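Long-range contact in histidine triad (HIT) protein (Clostridium difficile, PDB 4EGU), which binds zinc and guanosine-5'-monophosphate and, as a member of the histidine triad family, probably acts as a nucleotide hydrolase or transferase: residues His65-Ile70 with Leu101-Leu106. Residues are numbered along the deposited sequence; the frame is centred on the assembly and turned at random. Where two conformers were deposited one is given.
Sequences HIHVVI and LHYHIL. With 5GP (guanosine-5'-monophosphate), chain C.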
ATOM      1  N   HIS A  65      -6.947   3.321  -9.017  1.00  9.46           N
ATOM      2  CA  HIS A  65      -6.275   3.918 -10.150  1.00 10.08           C
ATOM      3  C   HIS A  65      -4.771   4.082  -9.874  1.00  9.25           C
ATOM      4  O   HIS A  65      -3.953   3.796 -10.760  1.00  9.15           O
ATOM      5  CB  HIS A  65      -6.909   5.234 -10.561  1.00 11.26           C
ATOM      6  CG  HIS A  65      -6.351   5.740 -11.850  1.00 12.22           C
ATOM      7  ND1 HIS A  65      -6.386   5.020 -13.029  1.00 14.23           N
ATOM      8  CD2 HIS A  65      -5.676   6.875 -12.126  1.00 12.32           C
ATOM      9  CE1 HIS A  65      -5.794   5.719 -13.983  1.00 14.60           C
ATOM     10  NE2 HIS A  65      -5.364   6.856 -13.461  1.00 13.01           N
ATOM     11  N   ILE A  66      -4.418   4.506  -8.667  1.00  8.42           N
ATOM     12  CA  ILE A  66      -3.023   4.580  -8.294  1.00  8.35           C
ATOM     13  C   ILE A  66      -2.327   3.233  -8.474  1.00  7.72           C
ATOM     14  O   ILE A  66      -1.186   3.183  -8.922  1.00  8.04           O
ATOM     15  CB  ILE A  66      -2.903   5.127  -6.865  1.00  8.79           C
ATOM     16  CG1 ILE A  66      -3.167   6.645  -6.868  1.00 10.44           C
ATOM     17  CG2 ILE A  66      -1.571   4.777  -6.221  1.00  9.28           C
ATOM     18  CD1 ILE A  66      -3.314   7.251  -5.467  1.00 13.84           C
ATOM     19  N   HIS A  67      -2.998   2.141  -8.101  1.00  7.85           N
ATOM     20  CA  HIS A  67      -2.402   0.812  -8.244  1.00  7.57           C
ATOM     21  C   HIS A  67      -2.270   0.351  -9.701  1.00  7.47           C
ATOM     22  O   HIS A  67      -1.296  -0.318 -10.030  1.00  7.93           O
ATOM     23  CB  HIS A  67      -3.126  -0.203  -7.381  1.00  7.70           C
ATOM     24  CG  HIS A  67      -2.723  -0.121  -5.932  1.00  8.04           C
ATOM     25  ND1 HIS A  67      -3.110   0.883  -5.078  1.00  8.35           N
ATOM     26  CD2 HIS A  67      -1.893  -0.909  -5.204  1.00  9.00           C
ATOM     27  CE1 HIS A  67      -2.542   0.681  -3.889  1.00  9.16           C
ATOM     28  NE2 HIS A  67      -1.801  -0.403  -3.937  1.00  9.58           N
ATOM     29  N   VAL A  68      -3.218   0.704 -10.574  1.00  7.95           N
ATOM     30  CA  VAL A  68      -3.020   0.467 -11.999  1.00  8.18           C
ATOM     31  C   VAL A  68      -1.756   1.209 -12.475  1.00  7.99           C
ATOM     32  O   VAL A  68      -0.947   0.650 -13.217  1.00  8.40           O
ATOM     33  CB  VAL A  68      -4.261   0.880 -12.813  1.00  9.33           C
ATOM     34  CG1 VAL A  68      -3.940   0.875 -14.312  1.00 11.09           C
ATOM     35  CG2 VAL A  68      -5.417  -0.053 -12.487  1.00 10.83           C
ATOM     36  N   VAL A  69      -1.597   2.460 -12.043  1.00  7.99           N
ATOM     37  CA  VAL A  69      -0.420   3.248 -12.400  1.00  8.07           C
ATOM     38  C   VAL A  69       0.869   2.581 -11.897  1.00  7.43           C
ATOM     39  O   VAL A  69       1.840   2.496 -12.647  1.00  8.01           O
ATOM     40  CB  VAL A  69      -0.578   4.691 -11.905  1.00  8.91           C
ATOM     41  CG1 VAL A  69       0.727   5.472 -12.037  1.00  9.43           C
ATOM     42  CG2 VAL A  69      -1.722   5.371 -12.655  1.00  9.97           C
ATOM     43  N   ILE A  70       0.865   2.119 -10.649  1.00  7.49           N
ATOM     44  CA  ILE A  70       2.037   1.435 -10.113  1.00  7.45           C
ATOM     45  C   ILE A  70       2.413   0.256 -11.014  1.00  7.45           C
ATOM     46  O   ILE A  70       3.580   0.092 -11.373  1.00  7.83           O
ATOM     47  CB  ILE A  70       1.763   0.976  -8.663  1.00  7.80           C
ATOM     48  CG1 ILE A  70       1.688   2.185  -7.731  1.00  7.98           C
ATOM     49  CG2 ILE A  70       2.815  -0.037  -8.206  1.00  8.38           C
ATOM     50  CD1 ILE A  70       1.169   1.876  -6.338  1.00  9.34           C
ATOM     51  N   LEU A 101      -2.113  12.688   0.033  1.00  8.58           N
ATOM     52  CA  LEU A 101      -2.098  11.256  -0.271  1.00  8.97           C
ATOM     53  C   LEU A 101      -1.004  10.907  -1.264  1.00  8.04           C
ATOM     54  O   LEU A 101      -0.928  11.447  -2.375  1.00  9.39           O
ATOM     55  CB  LEU A 101      -3.424  10.786  -0.862  1.00 10.08           C
ATOM     56  CG  LEU A 101      -3.562   9.265  -1.004  1.00 10.42           C
ATOM     57  CD1 LEU A 101      -3.788   8.605   0.366  1.00 11.50           C
ATOM     58  CD2 LEU A 101      -4.646   8.919  -1.968  1.00 11.68           C
ATOM     59  N   HIS A 102      -0.198   9.925  -0.913  1.00  7.93           N
ATOM     60  CA  HIS A 102       0.852   9.451  -1.800  1.00  8.19           C
ATOM     61  C   HIS A 102       1.204   8.027  -1.469  1.00  7.64           C
ATOM     62  O   HIS A 102       1.154   7.617  -0.311  1.00  8.72           O
ATOM     63  CB  HIS A 102       2.136  10.348  -1.654  0.80  9.36           C
ATOM     64  CG  HIS A 102       2.714  10.394  -0.266  0.80  8.62           C
ATOM     65  ND1 HIS A 102       2.240  11.279   0.664  0.80  9.60           N
ATOM     66  CD2 HIS A 102       3.713   9.704   0.345  0.80  9.30           C
ATOM     67  CE1 HIS A 102       2.904  11.131   1.802  0.80  9.54           C
ATOM     68  NE2 HIS A 102       3.811  10.187   1.631  0.80  9.51           N
ATOM     69  N   TYR A 103       1.613   7.298  -2.490  1.00  7.72           N
ATOM     70  CA  TYR A 103       2.145   5.967  -2.345  1.00  7.94           C
ATOM     71  C   TYR A 103       3.594   5.969  -2.779  1.00  8.42           C
ATOM     72  O   TYR A 103       3.942   6.525  -3.809  1.00 10.99           O
ATOM     73  CB  TYR A 103       1.337   4.956  -3.184  1.00  8.47           C
ATOM     74  CG  TYR A 103       0.021   4.628  -2.534  1.00  8.73           C
ATOM     75  CD1 TYR A 103      -1.023   5.530  -2.481  1.00 10.45           C
ATOM     76  CD2 TYR A 103      -0.148   3.423  -1.878  1.00  9.60           C
ATOM     77  CE1 TYR A 103      -2.215   5.210  -1.813  1.00 11.76           C
ATOM     78  CE2 TYR A 103      -1.334   3.091  -1.217  1.00  9.69           C
ATOM     79  CZ  TYR A 103      -2.351   3.991  -1.188  1.00 11.05           C
ATOM     80  OH  TYR A 103      -3.511   3.711  -0.518  1.00 14.34           O
ATOM     81  N   HIS A 104       4.429   5.318  -1.987  1.00  7.88           N
ATOM     82  CA  HIS A 104       5.816   5.060  -2.348  1.00  8.36           C
ATOM     83  C   HIS A 104       5.911   3.733  -3.081  1.00  8.02           C
ATOM     84  O   HIS A 104       5.363   2.732  -2.614  1.00  9.39           O
ATOM     85  CB  HIS A 104       6.685   4.933  -1.098  0.80  7.99           C
ATOM     86  CG  HIS A 104       6.733   6.128  -0.211  0.80  8.66           C
ATOM     87  ND1 HIS A 104       7.798   7.001  -0.230  0.80  9.47           N
ATOM     88  CD2 HIS A 104       5.904   6.520   0.799  0.80  9.93           C
ATOM     89  CE1 HIS A 104       7.580   7.924   0.693  0.80 10.72           C
ATOM     90  NE2 HIS A 104       6.450   7.653   1.334  0.80  9.97           N
ATOM     91  N   ILE A 105       6.668   3.721  -4.185  1.00  7.61           N
ATOM     92  CA  ILE A 105       7.105   2.489  -4.824  1.00  7.54           C
ATOM     93  C   ILE A 105       8.611   2.390  -4.614  1.00  7.82           C
ATOM     94  O   ILE A 105       9.344   3.307  -4.985  1.00  8.61           O
ATOM     95  CB  ILE A 105       6.867   2.463  -6.347  1.00  8.34           C
ATOM     96  CG1 ILE A 105       5.482   2.927  -6.786  1.00  9.39           C
ATOM     97  CG2 ILE A 105       7.151   1.057  -6.878  1.00 10.69           C
ATOM     98  CD1 ILE A 105       5.394   3.105  -8.318  1.00 10.00           C
ATOM     99  N   LEU A 106       9.052   1.273  -4.034  1.00  7.64           N
ATOM    100  CA  LEU A 106      10.484   0.966  -3.900  1.00  7.92           C
ATOM    101  C   LEU A 106      10.797  -0.234  -4.768  1.00  7.66           C
ATOM    102  O   LEU A 106      10.109  -1.252  -4.688  1.00  8.41           O
ATOM    103  CB  LEU A 106      10.851   0.631  -2.461  1.00  8.38           C
ATOM    104  CG  LEU A 106      10.530   1.720  -1.430  1.00  9.88           C
ATOM    105  CD1 LEU A 106      11.007   1.263  -0.050  1.00 10.70           C
ATOM    106  CD2 LEU A 106      11.093   3.074  -1.753  1.00 12.59           C
TER
HETATM  107  P   5GP C 201       6.335  10.643   3.738  0.80 10.50           P
HETATM  108  O1P 5GP C 201       7.422  10.356   4.750  0.80 13.64           O
HETATM  109  O2P 5GP C 201       5.476  11.844   4.022  0.80 11.45           O
HETATM  110  O3P 5GP C 201       5.501   9.452   3.530  0.80  8.90           O
HETATM  111  O5' 5GP C 201       7.011  10.783   2.328  0.80 15.29           O
HETATM  112  C5' 5GP C 201       7.236  12.054   1.766  0.80 16.90           C
HETATM  113  C4' 5GP C 201       8.335  11.972   0.771  0.80 15.01           C
HETATM  114  O4' 5GP C 201       8.364  13.189   0.021  0.80 12.48           O
HETATM  115  C3' 5GP C 201       9.728  11.800   1.379  0.80 13.37           C
HETATM  116  O3' 5GP C 201      10.265  10.525   1.017  0.80 13.24           O
HETATM  117  C2' 5GP C 201      10.555  12.945   0.744  0.80 13.87           C
HETATM  118  O2' 5GP C 201      11.862  12.594   0.335  0.80 14.76           O
HETATM  119  C1' 5GP C 201       9.669  13.395  -0.427  0.80 12.94           C
HETATM  120  N9  5GP C 201       9.792  14.802  -0.776  0.80 13.59           N
HETATM  121  C8  5GP C 201       9.661  15.823   0.092  0.80 16.51           C
HETATM  122  N7  5GP C 201       9.782  16.997  -0.557  0.80 18.84           N
HETATM  123  C5  5GP C 201       9.975  16.704  -1.860  0.80 15.00           C
HETATM  124  C6  5GP C 201      10.166  17.503  -2.978  0.80 15.43           C
HETATM  125  O6  5GP C 201      10.197  18.770  -2.940  0.80 19.38           O
HETATM  126  N1  5GP C 201      10.314  16.836  -4.133  0.80 15.17           N
HETATM  127  C2  5GP C 201      10.293  15.481  -4.234  0.80 12.66           C
HETATM  128  N2  5GP C 201      10.462  14.948  -5.454  0.80 13.91           N
HETATM  129  N3  5GP C 201      10.125  14.670  -3.178  0.80 12.34           N
HETATM  130  C4  5GP C 201       9.964  15.308  -1.997  0.80 14.76           C
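Apolar packing joins residues 65-70 of helix 61-77 to 101-106, the start of strand 103-107 and the loop leading into it; no hydrogen bond crosses between them. The axes of the helix and strand segments run nearly parallel, 19° apart. Ile66 meets 101-106 with CG2 and with CD1, the tip of its longer branch. Ile66 CG2, anti to the backbone N, touches Tyr103 CD1 at 3.9 Å, and the two side chains cross at about a right angle. Ile66 CD1 ends 4.1 Å from Leu101 CD2. One helical turn on, Ile70 and Ile105 lie alongside each other, pointing opposite ways, with Ile70 CG1 3.9 Å from Ile105 CD1. All these side chains are buried.

One aromatic pair adds to this packing. The His67 ring turns an edge toward the face of Tyr103 in an offset edge-to-face stack. The planes stand at 74° and the centroids are 5.3 Å apart. His67 CE1 leads, 3.8 Å from Tyr103 CE2. Ile70 CD1 lies over the centre of one His67 face, and a hydrogen bond from His67 ND1 to Val63 O in the preceding turn helps fix the ring's rotation.

The bonds to the nucleotide lie on the other side of the strand. His102 and His104 point away from the helix and grip one phosphate oxygen. His102 NE2 donates to 5GP O3P at 2.6 Å, almost straight at 176°. His104 NE2 donates to 5GP O3P at 3.0 Å. His102 ND1 is bonded to His100 O, which probably orients the predicted nucleophile.

Helix 61-77 thus packs behind the His-x-His-x-His motif that runs into the start of strand 103-107, with the nucleotide site in front, as in the HIT fold.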